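PDB 7BVE: integral membrane indolylacetylinositol arabinosyltransferase EmbC from Mycolicibacterium smegmatis, which probably transfers arabinose units to build the arabinan of the mycobacterial cell wall, and is captured here with the inhibitor ethambutol. Local coordinates for residues R847-L853 with A920-L925; S894-G898 with N908-P912. All coordinates share one frame; numbering follows the deposited sequence.

Interaction 1: R847-L853 with A920-L925; sequences RSAWYRL and ATQIRL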
loop_
_atom_site.group_PDB
_atom_site.type_symbol
_atom_site.label_atom_id
_atom_site.label_comp_id
_atom_site.label_asym_id
_atom_site.label_seq_id
_atom_site.Cartn_x
_atom_site.Cartn_y
_atom_site.Cartn_z
ATOM N N ARG A 847 36.979 14.742 31.034
ATOM C CA ARG A 847 38.182 13.916 31.065
ATOM C C ARG A 847 38.298 13.318 32.457
ATOM O O ARG A 847 38.396 14.055 33.438
ATOM C CB ARG A 847 39.409 14.742 30.711
ATOM C CG ARG A 847 40.684 13.948 30.619
ATOM C CD ARG A 847 41.834 14.833 30.197
ATOM N NE ARG A 847 41.620 15.379 28.862
ATOM C CZ ARG A 847 41.472 16.672 28.596
ATOM N NH1 ARG A 847 41.279 17.068 27.345
ATOM N NH2 ARG A 847 41.527 17.568 29.573
ATOM N N SER A 848 38.309 11.993 32.541
ATOM C CA SER A 848 38.109 11.313 33.809
ATOM C C SER A 848 39.417 11.166 34.581
ATOM O O SER A 848 40.436 11.785 34.269
ATOM C CB SER A 848 37.473 9.948 33.575
ATOM O OG SER A 848 37.339 9.248 34.791
ATOM N N ALA A 849 39.364 10.347 35.627
ATOM C CA ALA A 849 40.545 9.953 36.380
ATOM C C ALA A 849 41.105 8.662 35.792
ATOM O O ALA A 849 40.573 8.110 34.828
ATOM C CB ALA A 849 40.209 9.789 37.858
ATOM N N TRP A 850 42.184 8.153 36.374
ATOM C CA TRP A 850 42.766 6.897 35.926
ATOM C C TRP A 850 42.143 5.757 36.716
ATOM O O TRP A 850 42.120 5.794 37.949
ATOM C CB TRP A 850 44.283 6.908 36.091
ATOM C CG TRP A 850 44.960 7.873 35.182
ATOM C CD1 TRP A 850 45.441 9.100 35.510
ATOM C CD2 TRP A 850 45.208 7.707 33.780
ATOM N NE1 TRP A 850 45.989 9.704 34.406
ATOM C CE2 TRP A 850 45.855 8.867 33.330
ATOM C CE3 TRP A 850 44.951 6.684 32.864
ATOM C CZ2 TRP A 850 46.248 9.035 32.009
ATOM C CZ3 TRP A 850 45.341 6.855 31.553
ATOM C CH2 TRP A 850 45.981 8.018 31.138
ATOM N N TYR A 851 41.627 4.756 36.011
ATOM C CA TYR A 851 40.998 3.597 36.630
ATOM C C TYR A 851 41.889 2.377 36.473
ATOM O O TYR A 851 42.356 2.088 35.371
ATOM C CB TYR A 851 39.633 3.312 36.016
ATOM C CG TYR A 851 38.589 4.339 36.339
ATOM C CD1 TYR A 851 38.004 4.382 37.593
ATOM C CD2 TYR A 851 38.159 5.240 35.381
ATOM C CE1 TYR A 851 37.040 5.309 37.893
ATOM C CE2 TYR A 851 37.192 6.171 35.673
ATOM C CZ TYR A 851 36.638 6.198 36.930
ATOM O OH TYR A 851 35.672 7.122 37.231
ATOM N N ARG A 852 42.102 1.663 37.572
ATOM C CA ARG A 852 42.915 0.458 37.560
ATOM C C ARG A 852 42.202 -0.665 36.811
ATOM O O ARG A 852 41.003 -0.885 36.982
ATOM C CB ARG A 852 43.204 0.024 38.995
ATOM C CG ARG A 852 44.089 -1.183 39.140
ATOM C CD ARG A 852 45.506 -0.863 38.780
ATOM N NE ARG A 852 46.133 0.037 39.744
ATOM C CZ ARG A 852 47.286 0.660 39.546
ATOM N NH1 ARG A 852 47.781 1.457 40.475
ATOM N NH2 ARG A 852 47.941 0.486 38.410
ATOM N N LEU A 853 42.957 -1.385 35.961
ATOM C CA LEU A 853 42.439 -2.546 35.248
ATOM C C LEU A 853 42.785 -3.838 35.984
ATOM O O LEU A 853 43.848 -3.937 36.605
ATOM C CB LEU A 853 42.980 -2.630 33.816
ATOM C CG LEU A 853 42.409 -1.669 32.789
ATOM C CD1 LEU A 853 43.187 -1.787 31.511
ATOM C CD2 LEU A 853 40.977 -2.028 32.541
ATOM N N ALA A 920 48.322 -2.599 28.777
ATOM C CA ALA A 920 47.657 -1.469 29.403
ATOM C C ALA A 920 47.276 -1.806 30.834
ATOM O O ALA A 920 46.956 -2.951 31.163
ATOM C CB ALA A 920 46.415 -1.072 28.619
ATOM N N THR A 921 47.313 -0.793 31.691
ATOM C CA THR A 921 47.079 -1.025 33.107
ATOM C C THR A 921 46.012 -0.074 33.630
ATOM O O THR A 921 45.241 -0.420 34.529
ATOM C CB THR A 921 48.390 -0.861 33.880
ATOM O OG1 THR A 921 49.392 -1.698 33.289
ATOM C CG2 THR A 921 48.228 -1.265 35.336
ATOM N N GLN A 922 45.951 1.129 33.062
ATOM C CA GLN A 922 45.083 2.187 33.556
ATOM C C GLN A 922 44.344 2.803 32.381
ATOM O O GLN A 922 44.944 3.040 31.331
ATOM C CB GLN A 922 45.891 3.260 34.286
ATOM C CG GLN A 922 46.667 2.737 35.477
ATOM C CD GLN A 922 47.504 3.791 36.133
ATOM O OE1 GLN A 922 47.490 4.946 35.726
ATOM N NE2 GLN A 922 48.266 3.396 37.144
ATOM N N ILE A 923 43.048 3.054 32.546
ATOM C CA ILE A 923 42.243 3.661 31.497
ATOM C C ILE A 923 41.646 4.970 32.009
ATOM O O ILE A 923 41.732 5.302 33.190
ATOM C CB ILE A 923 41.134 2.729 30.980
ATOM C CG1 ILE A 923 40.139 2.407 32.084
ATOM C CG2 ILE A 923 41.714 1.456 30.439
ATOM C CD1 ILE A 923 38.914 1.700 31.588
ATOM N N ARG A 924 41.011 5.701 31.094
ATOM C CA ARG A 924 40.477 7.022 31.396
ATOM C C ARG A 924 39.428 7.370 30.355
ATOM O O ARG A 924 39.635 7.124 29.166
ATOM C CB ARG A 924 41.598 8.067 31.406
ATOM C CG ARG A 924 41.162 9.447 31.848
ATOM C CD ARG A 924 42.335 10.398 31.984
ATOM N NE ARG A 924 42.910 10.795 30.711
ATOM C CZ ARG A 924 44.024 11.511 30.590
ATOM N NH1 ARG A 924 44.688 11.903 31.665
ATOM N NH2 ARG A 924 44.483 11.828 29.387
ATOM N N LEU A 925 38.302 7.893 30.801
ATOM C CA LEU A 925 37.216 8.239 29.862
ATOM C C LEU A 925 37.518 9.598 29.239
ATOM O O LEU A 925 38.344 10.313 29.763
ATOM C CB LEU A 925 35.894 8.277 30.625
ATOM C CG LEU A 925 35.205 6.938 30.854
ATOM C CD1 LEU A 925 34.330 6.990 32.079
ATOM C CD2 LEU A 925 34.364 6.583 29.663
#
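R924 lies between W850 and R847; R924 and W850 bring the largest shares of the buried surface, and R847 covers the far side of the guanidinium. The R924 chain runs over one face of the indole, with CB 4.1 Å from the centroid of the W850 six-membered ring, a CH-pi contact. Because R924 CG stands anti to the backbone N (chi1 -174°) and the chain turns at chi3, the guanidinium reaches the benzo side of the indole, where R924 NH1 comes within 3.3 Å of W850 CZ2; the two planes are 35° apart, so this is a tilted overlap. On the opposite face of the same guanidinium sits the aliphatic part of R847, whose CD lies over its centre. Contact with R847 is thus through methylenes, while R924 NH2 is hydrogen-bonded to Q879.

The backbones are neighbouring antiparallel strands in the beta sheet of the EmbC C-terminal domain, which its sequence appears to group with galactose-binding-like domains. Y851 and I923 form a hydrogen-bonded pair, Y851 N to I923 O at 2.9 Å and I923 N to Y851 O at 3.1 Å; R852 and Q922 form the non-hydrogen-bonded pair that follows. T921 and Q922 together face A881 on the other side, a classic beta bulge, and T921 O still accepts L853 N at 2.9 Å.

R852 and Q922 share a face of the sheet. The guanidinium and amide planes are turned 74° apart, and the T921 CG2 methyl meets the guanidinium edge; R852 NH2 also makes a long, weak ion pair with D883. Beyond the paired residues, L853 crosses I923 at about a right angle, with L853 CD1 3.7 Å from I923 CG2.

Interaction 2: S894-G898 with N908-P912; sequences SITFG and NLRAP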
loop_
_atom_site.group_PDB
_atom_site.type_symbol
_atom_site.label_atom_id
_atom_site.label_comp_id
_atom_site.label_asym_id
_atom_site.label_seq_id
_atom_site.Cartn_x
_atom_site.Cartn_y
_atom_site.Cartn_z
ATOM N N SER A 894 43.660 4.804 22.034
ATOM C CA SER A 894 42.273 5.246 21.954
ATOM C C SER A 894 41.424 4.218 21.216
ATOM O O SER A 894 41.731 3.866 20.074
ATOM C CB SER A 894 42.183 6.603 21.251
ATOM O OG SER A 894 40.837 7.029 21.136
ATOM N N ILE A 895 40.358 3.746 21.869
ATOM C CA ILE A 895 39.305 2.975 21.218
ATOM C C ILE A 895 37.976 3.678 21.429
ATOM O O ILE A 895 37.829 4.524 22.313
ATOM C CB ILE A 895 39.199 1.519 21.724
ATOM C CG1 ILE A 895 39.110 1.488 23.254
ATOM C CG2 ILE A 895 40.298 0.653 21.135
ATOM C CD1 ILE A 895 38.741 0.141 23.826
ATOM N N THR A 896 36.997 3.299 20.622
ATOM C CA THR A 896 35.696 3.942 20.617
ATOM C C THR A 896 34.620 2.921 20.968
ATOM O O THR A 896 34.663 1.773 20.520
ATOM C CB THR A 896 35.422 4.555 19.243
ATOM O OG1 THR A 896 36.533 5.375 18.866
ATOM C CG2 THR A 896 34.187 5.428 19.274
ATOM N N PHE A 897 33.661 3.336 21.789
ATOM C CA PHE A 897 32.529 2.483 22.098
ATOM C C PHE A 897 31.588 2.370 20.911
ATOM O O PHE A 897 31.476 3.282 20.088
ATOM C CB PHE A 897 31.749 3.011 23.293
ATOM C CG PHE A 897 32.455 2.857 24.583
ATOM C CD1 PHE A 897 32.607 1.610 25.144
ATOM C CD2 PHE A 897 32.917 3.954 25.268
ATOM C CE1 PHE A 897 33.243 1.448 26.342
ATOM C CE2 PHE A 897 33.544 3.800 26.474
ATOM C CZ PHE A 897 33.707 2.538 27.010
ATOM N N GLY A 898 30.899 1.239 20.838
ATOM C CA GLY A 898 29.808 1.083 19.899
ATOM C C GLY A 898 28.499 1.014 20.649
ATOM O O GLY A 898 28.494 0.761 21.856
ATOM N N ASN A 908 23.726 0.882 27.137
ATOM C CA ASN A 908 25.054 0.406 27.493
ATOM C C ASN A 908 25.979 0.568 26.300
ATOM O O ASN A 908 25.674 0.090 25.205
ATOM C CB ASN A 908 25.019 -1.055 27.927
ATOM C CG ASN A 908 24.441 -1.246 29.308
ATOM O OD1 ASN A 908 24.835 -0.582 30.257
ATOM N ND2 ASN A 908 23.483 -2.148 29.423
ATOM N N LEU A 909 27.096 1.251 26.513
ATOM C CA LEU A 909 28.155 1.365 25.524
ATOM C C LEU A 909 29.207 0.321 25.853
ATOM O O LEU A 909 29.601 0.187 27.011
ATOM C CB LEU A 909 28.780 2.757 25.546
ATOM C CG LEU A 909 27.928 3.997 25.300
ATOM C CD1 LEU A 909 28.793 5.219 25.468
ATOM C CD2 LEU A 909 27.319 3.971 23.940
ATOM N N ARG A 910 29.665 -0.407 24.844
ATOM C CA ARG A 910 30.470 -1.594 25.075
ATOM C C ARG A 910 31.662 -1.648 24.127
ATOM O O ARG A 910 31.618 -1.141 23.003
ATOM C CB ARG A 910 29.604 -2.831 24.924
ATOM C CG ARG A 910 29.034 -2.971 23.551
ATOM C CD ARG A 910 28.172 -4.166 23.442
ATOM N NE ARG A 910 26.913 -3.989 24.156
ATOM C CZ ARG A 910 25.843 -3.439 23.602
ATOM N NH1 ARG A 910 25.893 -3.015 22.354
ATOM N NH2 ARG A 910 24.735 -3.320 24.299
ATOM N N ALA A 911 32.739 -2.267 24.603
ATOM C CA ALA A 911 33.951 -2.413 23.853
ATOM C C ALA A 911 34.647 -3.629 24.437
ATOM O O ALA A 911 34.735 -3.733 25.668
ATOM C CB ALA A 911 34.860 -1.192 23.951
ATOM N N PRO A 912 35.126 -4.556 23.611
ATOM C CA PRO A 912 35.819 -5.727 24.146
ATOM C C PRO A 912 37.177 -5.362 24.710
ATOM O O PRO A 912 37.784 -4.362 24.333
ATOM C CB PRO A 912 35.964 -6.637 22.926
ATOM C CG PRO A 912 34.940 -6.167 21.980
ATOM C CD PRO A 912 34.852 -4.701 22.175
#
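L909 packs its CB against F897, 3.7 Å from F897 CB, and the two side chains cross at about a right angle. L909 also touches V865 and A867 of strand 862-867, which pairs with strand 907-912. Next comes R910, joined to G898 through the backbone: G898 N donates to R910 O at 3.3 Å in a nearly straight bond (174°), whereas the return bond from R910 N to G898 O, 3.4 Å, is weak.

This is an antiparallel hydrogen-bonded pair in the beta hairpin of strands 895-899 and 907-912, part of the sheet in the C-terminal domain. The carbonyl carbon of R910 also meets the edge of the phenyl ring, 3.5 Å from F897 CD1. F897 CG is anti to its own carbonyl carbon (chi1 -71°), which lays the ring along the opposite backbone from L909 to A911.

At A911 the methyl takes two partners from segment 894-898: A911 CB is 3.8 Å from F897 CD1 and 4.1 Å from I895 CD1. The I895 side chain also packs on V878 and W880, and F897 on V865 and V878.

How the interactions relate
Coming from the N terminus, the chain first lays down 847-853, then runs through strands 862-867 and 877-878 and helix 883-887 to 894-898. After a short loop the chain returns, and interaction 2 closes this hairpin with 908-912. Strand 922-928 follows next in the chain, and its beginning returns to 847-853, so interaction 1 closes the longer loop with interaction 2 nested inside it. Both contacts belong to one antiparallel sheet of the C-terminal domain: strand 877-878 pairs with both 895-899 and 922-928, and so bridges them. The centres are about 14 Å apart, and the two sets of segments do not touch.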